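Local coordinates for lysosome-associated membrane glycoprotein 2 (Mus musculus, PDB 5GV3) that serves as a lysosomal membrane glycoprotein in lysosome biogenesis and autophagy, inhibiting the proton channel TMEM175 to aid acidification, and is represented here by its first lumenal domain, at residues L2-T7 / A58-Q63; H84-S89 / Q138-I143; V117-I122 / F148-T153. All coordinates share one frame; numbering follows the deposited sequence.

Contact 1. Residues L2-T7 / A58-Q63; sequences LIVNLT and AKIMIQ. With NAG (2-acetamido-2-deoxy-beta-D-glucopyranose), chain L.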
loop_
_atom_site.group_PDB
_atom_site.type_symbol
_atom_site.label_atom_id
_atom_site.label_comp_id
_atom_site.label_asym_id
_atom_site.label_seq_id
_atom_site.Cartn_x
_atom_site.Cartn_y
_atom_site.Cartn_z
ATOM N N LEU A 2 -3.920 -6.438 6.878
ATOM C CA LEU A 2 -2.498 -6.082 6.882
ATOM C C LEU A 2 -2.057 -5.258 8.097
ATOM O O LEU A 2 -2.612 -4.198 8.373
ATOM C CB LEU A 2 -2.147 -5.362 5.580
ATOM C CG LEU A 2 -2.508 -6.245 4.366
ATOM C CD1 LEU A 2 -2.274 -5.501 3.063
ATOM C CD2 LEU A 2 -1.803 -7.600 4.373
ATOM N N ILE A 3 -1.071 -5.764 8.829
ATOM C CA ILE A 3 -0.531 -5.043 9.973
ATOM C C ILE A 3 0.978 -5.029 9.909
ATOM O O ILE A 3 1.627 -6.073 9.852
ATOM C CB ILE A 3 -0.953 -5.650 11.324
ATOM C CG1 ILE A 3 -2.460 -5.511 11.535
ATOM C CG2 ILE A 3 -0.215 -4.945 12.459
ATOM C CD1 ILE A 3 -3.002 -6.408 12.637
ATOM N N VAL A 4 1.529 -3.824 9.906
ATOM C CA VAL A 4 2.966 -3.631 9.950
ATOM C C VAL A 4 3.291 -2.802 11.177
ATOM O O VAL A 4 2.997 -1.611 11.221
ATOM C CB VAL A 4 3.476 -2.962 8.665
ATOM C CG1 VAL A 4 4.970 -2.669 8.750
ATOM C CG2 VAL A 4 3.177 -3.858 7.465
ATOM N N ASN A 5 3.859 -3.455 12.183
ATOM C CA ASN A 5 4.188 -2.817 13.445
ATOM C C ASN A 5 5.697 -2.880 13.651
ATOM O O ASN A 5 6.221 -3.879 14.151
ATOM C CB ASN A 5 3.429 -3.503 14.587
ATOM C CG ASN A 5 3.692 -2.876 15.952
ATOM O OD1 ASN A 5 4.433 -1.902 16.083
ATOM N ND2 ASN A 5 3.060 -3.440 16.978
ATOM N N LEU A 6 6.394 -1.834 13.209
ATOM C CA LEU A 6 7.841 -1.783 13.296
ATOM C C LEU A 6 8.267 -1.151 14.615
ATOM O O LEU A 6 7.713 -0.135 15.031
ATOM C CB LEU A 6 8.414 -0.975 12.136
ATOM C CG LEU A 6 8.004 -1.459 10.742
ATOM C CD1 LEU A 6 8.586 -0.549 9.680
ATOM C CD2 LEU A 6 8.460 -2.881 10.550
ATOM N N THR A 7 9.263 -1.748 15.262
ATOM C CA THR A 7 9.738 -1.262 16.551
ATOM C C THR A 7 11.245 -1.067 16.546
ATOM O O THR A 7 11.966 -1.770 15.842
ATOM C CB THR A 7 9.375 -2.214 17.714
ATOM O OG1 THR A 7 10.047 -3.469 17.538
ATOM C CG2 THR A 7 7.863 -2.439 17.808
ATOM N N ALA A 58 11.129 6.356 6.592
ATOM C CA ALA A 58 10.345 5.102 6.795
ATOM C C ALA A 58 9.427 4.624 5.671
ATOM O O ALA A 58 8.571 5.357 5.197
ATOM C CB ALA A 58 9.528 5.236 8.028
ATOM N N LYS A 59 9.713 3.429 5.164
ATOM C CA LYS A 59 8.932 2.826 4.086
ATOM C C LYS A 59 8.223 1.517 4.473
ATOM O O LYS A 59 8.623 0.804 5.392
ATOM C CB LYS A 59 9.830 2.562 2.863
ATOM C CG LYS A 59 10.990 1.571 3.068
ATOM C CD LYS A 59 11.894 1.449 1.815
ATOM C CE LYS A 59 13.134 0.595 2.120
ATOM N NZ LYS A 59 14.090 0.481 0.976
ATOM N N ILE A 60 7.168 1.203 3.732
ATOM C CA ILE A 60 6.528 -0.090 3.847
ATOM C C ILE A 60 6.596 -0.819 2.522
ATOM O O ILE A 60 6.318 -0.246 1.468
ATOM C CB ILE A 60 5.068 0.030 4.283
ATOM C CG1 ILE A 60 4.986 0.432 5.757
ATOM C CG2 ILE A 60 4.332 -1.275 4.069
ATOM C CD1 ILE A 60 3.562 0.758 6.188
ATOM N N MET A 61 6.990 -2.084 2.585
ATOM C CA MET A 61 7.009 -2.935 1.407
ATOM C C MET A 61 6.216 -4.217 1.643
ATOM O O MET A 61 6.327 -4.837 2.689
ATOM C CB MET A 61 8.446 -3.258 1.010
ATOM C CG MET A 61 9.277 -2.021 0.723
ATOM S SD MET A 61 10.979 -2.406 0.288
ATOM C CE MET A 61 10.729 -3.247 -1.276
ATOM N N ILE A 62 5.361 -4.570 0.692
ATOM C CA ILE A 62 4.548 -5.770 0.814
ATOM C C ILE A 62 4.802 -6.697 -0.369
ATOM O O ILE A 62 4.765 -6.257 -1.510
ATOM C CB ILE A 62 3.056 -5.420 0.901
ATOM C CG1 ILE A 62 2.791 -4.535 2.131
ATOM C CG2 ILE A 62 2.210 -6.685 0.927
ATOM C CD1 ILE A 62 3.037 -5.237 3.476
ATOM N N GLN A 63 5.080 -7.969 -0.106
ATOM C CA GLN A 63 5.210 -8.944 -1.191
ATOM C C GLN A 63 4.132 -10.007 -1.060
ATOM O O GLN A 63 3.746 -10.381 0.043
ATOM C CB GLN A 63 6.596 -9.605 -1.206
ATOM C CG GLN A 63 7.763 -8.649 -1.072
ATOM C CD GLN A 63 7.966 -8.176 0.360
ATOM O OE1 GLN A 63 7.783 -8.936 1.306
ATOM N NE2 GLN A 63 8.323 -6.912 0.521
HETATM C C1 NAG L . 3.229 -2.968 18.315
HETATM C C2 NAG L . 1.950 -3.122 19.168
HETATM C C3 NAG L . 2.209 -2.777 20.638
HETATM C C4 NAG L . 3.420 -3.543 21.156
HETATM C C5 NAG L . 4.616 -3.309 20.238
HETATM C C6 NAG L . 5.833 -4.108 20.642
HETATM C C7 NAG L . 0.653 -1.052 18.464
HETATM C C8 NAG L . 1.802 -0.158 18.852
HETATM N N2 NAG L . 0.799 -2.383 18.631
HETATM O O3 NAG L . 1.065 -3.084 21.425
HETATM O O4 NAG L . 3.738 -3.109 22.473
HETATM O O5 NAG L . 4.283 -3.722 18.907
HETATM O O6 NAG L . 5.904 -5.329 19.915
HETATM O O7 NAG L . -0.384 -0.583 18.008
#

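Contact 2. Residues H84-S89 / Q138-I143; sequences HDIVLS and QKYWGI. With NAG (2-acetamido-2-deoxy-beta-D-glucopyranose), chain M; NAG (2-acetamido-2-deoxy-beta-D-glucopyranose), chain O.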
loop_
_atom_site.group_PDB
_atom_site.type_symbol
_atom_site.label_atom_id
_atom_site.label_comp_id
_atom_site.label_asym_id
_atom_site.label_seq_id
_atom_site.Cartn_x
_atom_site.Cartn_y
_atom_site.Cartn_z
ATOM N N HIS A 84 3.590 9.101 0.053
ATOM C CA HIS A 84 4.030 9.416 -1.295
ATOM C C HIS A 84 4.583 8.164 -2.002
ATOM O O HIS A 84 4.882 7.163 -1.354
ATOM C CB HIS A 84 5.059 10.558 -1.195
ATOM C CG HIS A 84 5.749 10.890 -2.479
ATOM N ND1 HIS A 84 5.076 11.087 -3.659
ATOM C CD2 HIS A 84 7.059 11.097 -2.747
ATOM C CE1 HIS A 84 5.948 11.378 -4.615
ATOM N NE2 HIS A 84 7.152 11.365 -4.089
ATOM N N ASP A 85 4.712 8.227 -3.325
ATOM C CA ASP A 85 5.347 7.164 -4.107
ATOM C C ASP A 85 4.731 5.787 -3.873
ATOM O O ASP A 85 5.445 4.809 -3.666
ATOM C CB ASP A 85 6.845 7.077 -3.801
ATOM C CG ASP A 85 7.583 8.354 -4.125
ATOM O OD1 ASP A 85 7.309 8.968 -5.172
ATOM O OD2 ASP A 85 8.443 8.750 -3.322
ATOM N N ILE A 86 3.412 5.708 -3.903
ATOM C CA ILE A 86 2.765 4.418 -3.820
ATOM C C ILE A 86 2.980 3.712 -5.152
ATOM O O ILE A 86 2.642 4.242 -6.208
ATOM C CB ILE A 86 1.266 4.535 -3.518
ATOM C CG1 ILE A 86 1.047 5.267 -2.195
ATOM C CG2 ILE A 86 0.621 3.153 -3.480
ATOM C CD1 ILE A 86 -0.405 5.568 -1.898
ATOM N N VAL A 87 3.588 2.534 -5.095
ATOM C CA VAL A 87 3.924 1.795 -6.304
ATOM C C VAL A 87 3.480 0.339 -6.214
ATOM O O VAL A 87 3.723 -0.343 -5.216
ATOM C CB VAL A 87 5.437 1.833 -6.575
ATOM C CG1 VAL A 87 5.792 0.921 -7.730
ATOM C CG2 VAL A 87 5.895 3.254 -6.858
ATOM N N LEU A 88 2.829 -0.129 -7.271
ATOM C CA LEU A 88 2.459 -1.527 -7.406
ATOM C C LEU A 88 3.238 -2.152 -8.557
ATOM O O LEU A 88 3.304 -1.587 -9.647
ATOM C CB LEU A 88 0.958 -1.673 -7.652
ATOM C CG LEU A 88 0.436 -3.091 -7.878
ATOM C CD1 LEU A 88 0.381 -3.834 -6.565
ATOM C CD2 LEU A 88 -0.937 -3.061 -8.532
ATOM N N SER A 89 3.846 -3.305 -8.305
ATOM C CA SER A 89 4.503 -4.062 -9.366
ATOM C C SER A 89 3.867 -5.431 -9.476
ATOM O O SER A 89 3.686 -6.126 -8.474
ATOM C CB SER A 89 6.004 -4.196 -9.119
ATOM O OG SER A 89 6.612 -2.924 -9.020
ATOM N N GLN A 138 -6.829 0.497 -7.813
ATOM C CA GLN A 138 -6.356 0.251 -6.456
ATOM C C GLN A 138 -7.401 0.670 -5.428
ATOM O O GLN A 138 -7.958 1.763 -5.502
ATOM C CB GLN A 138 -5.043 0.998 -6.206
ATOM C CG GLN A 138 -3.986 0.723 -7.266
ATOM C CD GLN A 138 -2.709 1.505 -7.057
ATOM O OE1 GLN A 138 -2.572 2.243 -6.082
ATOM N NE2 GLN A 138 -1.763 1.348 -7.978
ATOM N N LYS A 139 -7.690 -0.220 -4.483
ATOM C CA LYS A 139 -8.614 0.103 -3.399
ATOM C C LYS A 139 -7.949 -0.098 -2.039
ATOM O O LYS A 139 -7.316 -1.123 -1.791
ATOM C CB LYS A 139 -9.889 -0.736 -3.505
ATOM C CG LYS A 139 -10.789 -0.356 -4.684
ATOM C CD LYS A 139 -12.068 -1.182 -4.682
ATOM C CE LYS A 139 -13.005 -0.789 -5.816
ATOM N NZ LYS A 139 -13.477 0.612 -5.651
ATOM N N TYR A 140 -8.087 0.902 -1.175
ATOM C CA TYR A 140 -7.517 0.883 0.175
ATOM C C TYR A 140 -8.606 1.215 1.193
ATOM O O TYR A 140 -9.419 2.105 0.947
ATOM C CB TYR A 140 -6.374 1.897 0.307
ATOM C CG TYR A 140 -5.316 1.806 -0.771
ATOM C CD1 TYR A 140 -4.241 0.951 -0.638
ATOM C CD2 TYR A 140 -5.398 2.576 -1.928
ATOM C CE1 TYR A 140 -3.270 0.863 -1.620
ATOM C CE2 TYR A 140 -4.419 2.491 -2.922
ATOM C CZ TYR A 140 -3.357 1.626 -2.750
ATOM O OH TYR A 140 -2.368 1.502 -3.699
ATOM N N TRP A 141 -8.634 0.500 2.318
ATOM C CA TRP A 141 -9.593 0.806 3.383
ATOM C C TRP A 141 -9.189 0.242 4.752
ATOM O O TRP A 141 -8.172 -0.436 4.879
ATOM C CB TRP A 141 -10.984 0.297 2.999
ATOM C CG TRP A 141 -11.174 -1.215 3.053
ATOM C CD1 TRP A 141 -11.747 -1.938 4.068
ATOM C CD2 TRP A 141 -10.812 -2.167 2.038
ATOM N NE1 TRP A 141 -11.754 -3.280 3.750
ATOM C CE2 TRP A 141 -11.187 -3.444 2.513
ATOM C CE3 TRP A 141 -10.202 -2.059 0.781
ATOM C CZ2 TRP A 141 -10.964 -4.606 1.765
ATOM C CZ3 TRP A 141 -9.981 -3.211 0.047
ATOM C CH2 TRP A 141 -10.365 -4.471 0.541
ATOM N N GLY A 142 -9.988 0.542 5.776
ATOM C CA GLY A 142 -9.740 0.059 7.128
ATOM C C GLY A 142 -8.391 0.529 7.633
ATOM O O GLY A 142 -7.686 -0.205 8.317
ATOM N N ILE A 143 -8.044 1.768 7.302
ATOM C CA ILE A 143 -6.702 2.299 7.527
ATOM C C ILE A 143 -6.527 2.905 8.908
ATOM O O ILE A 143 -7.280 3.793 9.294
ATOM C CB ILE A 143 -6.350 3.373 6.472
ATOM C CG1 ILE A 143 -6.456 2.793 5.062
ATOM C CG2 ILE A 143 -4.965 3.962 6.743
ATOM C CD1 ILE A 143 -6.451 3.851 3.958
HETATM C C1 NAG M . -12.077 -5.334 -3.123
HETATM C C2 NAG M . -13.104 -6.453 -2.905
HETATM C C3 NAG M . -14.520 -5.902 -3.042
HETATM C C4 NAG M . -14.710 -4.694 -2.133
HETATM C C5 NAG M . -13.617 -3.658 -2.382
HETATM C C6 NAG M . -13.676 -2.500 -1.415
HETATM C C7 NAG M . -12.491 -8.773 -3.441
HETATM C C8 NAG M . -12.321 -9.793 -4.530
HETATM N N2 NAG M . -12.893 -7.556 -3.831
HETATM O O3 NAG M . -15.463 -6.912 -2.707
HETATM O O4 NAG M . -15.987 -4.109 -2.368
HETATM O O5 NAG M . -12.330 -4.268 -2.205
HETATM O O6 NAG M . -13.353 -2.935 -0.104
HETATM O O7 NAG M . -12.274 -9.038 -2.263
HETATM C C1 NAG O . 10.618 7.019 -2.094
HETATM C C2 NAG O . 11.775 7.924 -1.664
HETATM C C3 NAG O . 13.006 7.645 -2.529
HETATM C C4 NAG O . 13.310 6.148 -2.554
HETATM C C5 NAG O . 12.051 5.368 -2.925
HETATM C C6 NAG O . 12.221 3.868 -2.893
HETATM C C7 NAG O . 12.060 10.330 -1.191
HETATM C C8 NAG O . 11.497 11.705 -1.405
HETATM N N2 NAG O . 11.383 9.329 -1.761
HETATM O O3 NAG O . 14.126 8.370 -2.037
HETATM O O4 NAG O . 14.334 5.870 -3.503
HETATM O O5 NAG O . 11.013 5.679 -1.992
HETATM O O6 NAG O . 10.959 3.221 -2.997
HETATM O O7 NAG O . 13.082 10.141 -0.541
HETATM O O HOH W 1 0.678 2.900 -7.470
#

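Contact 3. Residues V117-I122 / F148-T153; sequences VPLDVI and FVQNGT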
loop_
_atom_site.group_PDB
_atom_site.type_symbol
_atom_site.label_atom_id
_atom_site.label_comp_id
_atom_site.label_asym_id
_atom_site.label_seq_id
_atom_site.Cartn_x
_atom_site.Cartn_y
_atom_site.Cartn_z
ATOM N N VAL A 117 -0.285 14.269 6.294
ATOM C CA VAL A 117 -0.735 13.894 7.623
ATOM C C VAL A 117 0.147 14.567 8.666
ATOM O O VAL A 117 1.377 14.554 8.556
ATOM C CB VAL A 117 -0.699 12.358 7.825
ATOM C CG1 VAL A 117 -1.083 11.995 9.248
ATOM C CG2 VAL A 117 -1.633 11.669 6.844
ATOM N N PRO A 118 -0.483 15.186 9.672
ATOM C CA PRO A 118 0.254 15.801 10.774
ATOM C C PRO A 118 1.068 14.794 11.548
ATOM O O PRO A 118 0.796 13.595 11.504
ATOM C CB PRO A 118 -0.849 16.381 11.662
ATOM C CG PRO A 118 -2.007 16.544 10.777
ATOM C CD PRO A 118 -1.927 15.442 9.767
ATOM N N LEU A 119 2.064 15.294 12.259
ATOM C CA LEU A 119 2.838 14.467 13.156
ATOM C C LEU A 119 2.021 14.264 14.414
ATOM O O LEU A 119 1.010 14.939 14.614
ATOM C CB LEU A 119 4.169 15.127 13.505
ATOM C CG LEU A 119 5.443 14.539 12.918
ATOM C CD1 LEU A 119 5.350 14.511 11.415
ATOM C CD2 LEU A 119 6.640 15.358 13.375
ATOM N N ASP A 120 2.459 13.328 15.246
ATOM C CA ASP A 120 1.847 13.077 16.547
ATOM C C ASP A 120 0.373 12.671 16.513
ATOM O O ASP A 120 -0.332 12.844 17.501
ATOM C CB ASP A 120 1.994 14.323 17.423
ATOM C CG ASP A 120 3.394 14.470 17.995
ATOM O OD1 ASP A 120 4.194 13.518 17.866
ATOM O OD2 ASP A 120 3.702 15.538 18.569
ATOM N N VAL A 121 -0.117 12.184 15.380
ATOM C CA VAL A 121 -1.493 11.702 15.338
ATOM C C VAL A 121 -1.562 10.373 14.602
ATOM O O VAL A 121 -0.652 10.013 13.855
ATOM C CB VAL A 121 -2.450 12.709 14.661
ATOM C CG1 VAL A 121 -2.347 14.078 15.325
ATOM C CG2 VAL A 121 -2.170 12.804 13.167
ATOM N N ILE A 122 -2.658 9.653 14.789
ATOM C CA ILE A 122 -2.872 8.453 13.999
ATOM C C ILE A 122 -3.886 8.778 12.915
ATOM O O ILE A 122 -4.935 9.366 13.185
ATOM C CB ILE A 122 -3.346 7.246 14.852
ATOM C CG1 ILE A 122 -3.641 6.038 13.953
ATOM C CG2 ILE A 122 -4.557 7.602 15.695
ATOM C CD1 ILE A 122 -3.447 4.706 14.641
ATOM N N PHE A 148 6.558 7.649 11.793
ATOM C CA PHE A 148 7.363 8.475 12.681
ATOM C C PHE A 148 6.700 8.582 14.045
ATOM O O PHE A 148 6.270 9.653 14.461
ATOM C CB PHE A 148 7.596 9.857 12.064
ATOM C CG PHE A 148 8.058 9.803 10.630
ATOM C CD1 PHE A 148 9.364 9.455 10.321
ATOM C CD2 PHE A 148 7.186 10.095 9.594
ATOM C CE1 PHE A 148 9.790 9.392 9.005
ATOM C CE2 PHE A 148 7.605 10.042 8.272
ATOM C CZ PHE A 148 8.909 9.689 7.977
ATOM N N VAL A 149 6.598 7.448 14.726
ATOM C CA VAL A 149 5.996 7.410 16.040
ATOM C C VAL A 149 7.010 7.888 17.070
ATOM O O VAL A 149 8.133 7.391 17.124
ATOM C CB VAL A 149 5.530 5.998 16.398
ATOM C CG1 VAL A 149 4.853 6.000 17.754
ATOM C CG2 VAL A 149 4.586 5.466 15.322
ATOM N N GLN A 150 6.608 8.845 17.896
ATOM C CA GLN A 150 7.515 9.399 18.893
ATOM C C GLN A 150 7.288 8.770 20.260
ATOM O O GLN A 150 6.171 8.379 20.594
ATOM C CB GLN A 150 7.358 10.916 18.974
ATOM C CG GLN A 150 7.827 11.650 17.728
ATOM C CD GLN A 150 7.549 13.137 17.793
ATOM O OE1 GLN A 150 6.942 13.625 18.747
ATOM N NE2 GLN A 150 7.988 13.867 16.775
ATOM N N ASN A 151 8.361 8.693 21.042
ATOM C CA ASN A 151 8.353 8.077 22.369
ATOM C C ASN A 151 7.924 6.608 22.370
ATOM O O ASN A 151 7.521 6.078 23.404
ATOM C CB ASN A 151 7.460 8.876 23.326
ATOM C CG ASN A 151 7.982 10.280 23.569
ATOM O OD1 ASN A 151 9.145 10.579 23.287
ATOM N ND2 ASN A 151 7.132 11.142 24.115
ATOM N N GLY A 152 7.976 5.966 21.205
ATOM C CA GLY A 152 7.696 4.544 21.104
ATOM C C GLY A 152 6.236 4.161 21.253
ATOM O O GLY A 152 5.876 2.985 21.185
ATOM N N THR A 153 5.396 5.160 21.481
ATOM C CA THR A 153 3.983 4.933 21.727
ATOM C C THR A 153 3.140 5.624 20.683
ATOM O O THR A 153 3.318 6.813 20.422
ATOM C CB THR A 153 3.554 5.428 23.123
ATOM O OG1 THR A 153 4.541 5.052 24.093
ATOM C CG2 THR A 153 2.186 4.846 23.497
HETATM O O HOH W 2 3.669 10.890 13.851
#

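Contact 1. Residues L2-T7 / A58-Q63
Val4 reaches across the interior of the first lumenal domain to Ile60 and Ile62, joining its two β-sheets: residues 2-7 run along strand 2-8 of the mixed sheet, and residues 59-63 belong to an edge strand of the four-stranded antiparallel sheet. The segment axes approach to 9.6 Å at 137°, too far apart for backbone pairing, so the contact is made mainly by side chains. The two methyls of Val4 divide the work. CG1, placed anti to the backbone N (chi1 176°), lies 4.3 Å from CG1 of Ile60, so the valine meets the shaft of that isoleucine. CG2 lies 4.2 Å from CD1 of Ile62, which offers the end of its longer branch; chi2 of Ile62 is -66°, and this bend folds CD1 back from an extended course toward the valine. Farther along, Leu6 brings CD1 to within 4.5 Å of the Lys59 carbonyl O, a loose approach to the backbone. Trp18 and Ala16 of strand 11-28 and Trp70 of strand 68-76 add their side chains to this apolar layer, while Leu6 also packs on Cys51, whose disulfide partner is Cys13. The alternation of strand 2-8 turns Asn5 the other way. There Asn5 ND2 is bonded covalently to NAG C1 at 1.4 Å. The sugar leans along the third residue of the Asn5-Leu6-Thr7 sequon, its C6 lying 3.9 Å from Thr7 CG2. Thr12 OG1 is hydrogen-bonded to Asn5 OD1, which helps fix the rotation of the glycosylated amide. One strand thus turns Val4 and Leu6 inward and its glycan outward, where two β-sheets face each other in the β-prism fold of LAMP lumenal domains.

Contact 2. Residues H84-S89 / Q138-I143
Ile86 and Tyr140 make the main apolar contact, their side chains sliding past each other in opposite directions. Ile86 CG2 comes obliquely to the ring, 3.4 Å from Tyr140 OH and 4.3 Å from CZ of the same tyrosine.

The polar part centres on Gln138, whose extended chain carries its amide to the tip of Tyr140. Tyr140 OH donates to Gln138 OE1 at 2.5 Å, from 49° above the carbonyl plane, and OH is hydrogen-bonded to Trp70 NE1 as well. Leu88 CB lies against the amide nitrogen, NE2, of Gln138 at 4.1 Å. Across the segments the link is a water: it accepts from Gln138 NE2 at 2.9 Å and donates to Ile86 O at 2.7 Å. Both ends of the buried amide therefore have partners.

Sugar contacts lie at the outer flanks. O6 of an N-acetylglucosamine sits 3.1 Å above one face of the Trp141 ring, offset toward its rim.

The segment axes cross at 122°, 10.8 Å apart, near the centre of the domain. Strands 68-76 and 106-117 flank strand 81-91, while Met20 packs against Tyr140 and Phe22 against Leu88, both from strand 11-28.

Contact 3. Residues V117-I122 / F148-T153
Asp120 and Gln150 meet through their polar ends, with Asp120 OD1 2.9 Å from the modelled OE1 of Gln150. The amide is probably turned over in the model, so the proximity is secure but the assignment of its O and N is not. The carboxylate and amide planes stand 85° apart and the two side chains cross at about a right angle. Leu119 completes the first shell: Leu119 CD2 lies 3.9 Å from the atom modelled as NE2 of Gln150, and these side chains are also nearly perpendicular. Gln150 reaches both neighbours because its chain runs extended beyond CG. A water accepts from Asp120 N at 3.1 Å and donates to Phe148 O at 2.9 Å, so the two backbones are bridged.

The two segments are loops at one end of the domain. Residues 117-122 link strand 106-117 to strand 122-125, whereas the loop at 148-153 follows strand 136-146. The second loop reverses in a type I' β-turn from Gln150 to Thr153, in which Asn151 and Gly152 both have positive phi. Its closing bond, Thr153 N to Gln150 O, is weak at 3.4 Å, and Thr153 OG1 adds a hydrogen bond to Asn151 O at 3.2 Å. No sugar is present on Asn151, a predicted glycosylation site.

Asp120 itself has a positive phi (60°), where the chain turns, and its carbonyl O is hydrogen-bonded to Ser155 OG. Farther out, backbone pairing of Val149 with Cys13 ties the other loop to strand 11-28. The Phe148 ring packs edge-to-face with Tyr81, and Lys76 of strand 68-76 touches the side chains of Leu119, Phe148 and Gln150.

Overall arrangement
Contacts 1 and 2 are buried and contact 3 lies at the surface, its centre about 19 Å from that of the chain against 9 Å and 3 Å for the others. Contacts 1 and 2 each span the same two sheets through different strands, their centres about 13 Å apart, and Trp70 packs beside both. Contact 1 is chiefly apolar, contact 2 mixes apolar packing with a buried amide and water, and contact 3 brings a carboxylate, an amide and a leucine together between loops, with a water bridging the backbones. Contacts 1 and 3 touch through Ala58 N and Phe148 CE1, 4.1 Å apart. The segments of contacts 2 and 3 alternate along the chain without touching.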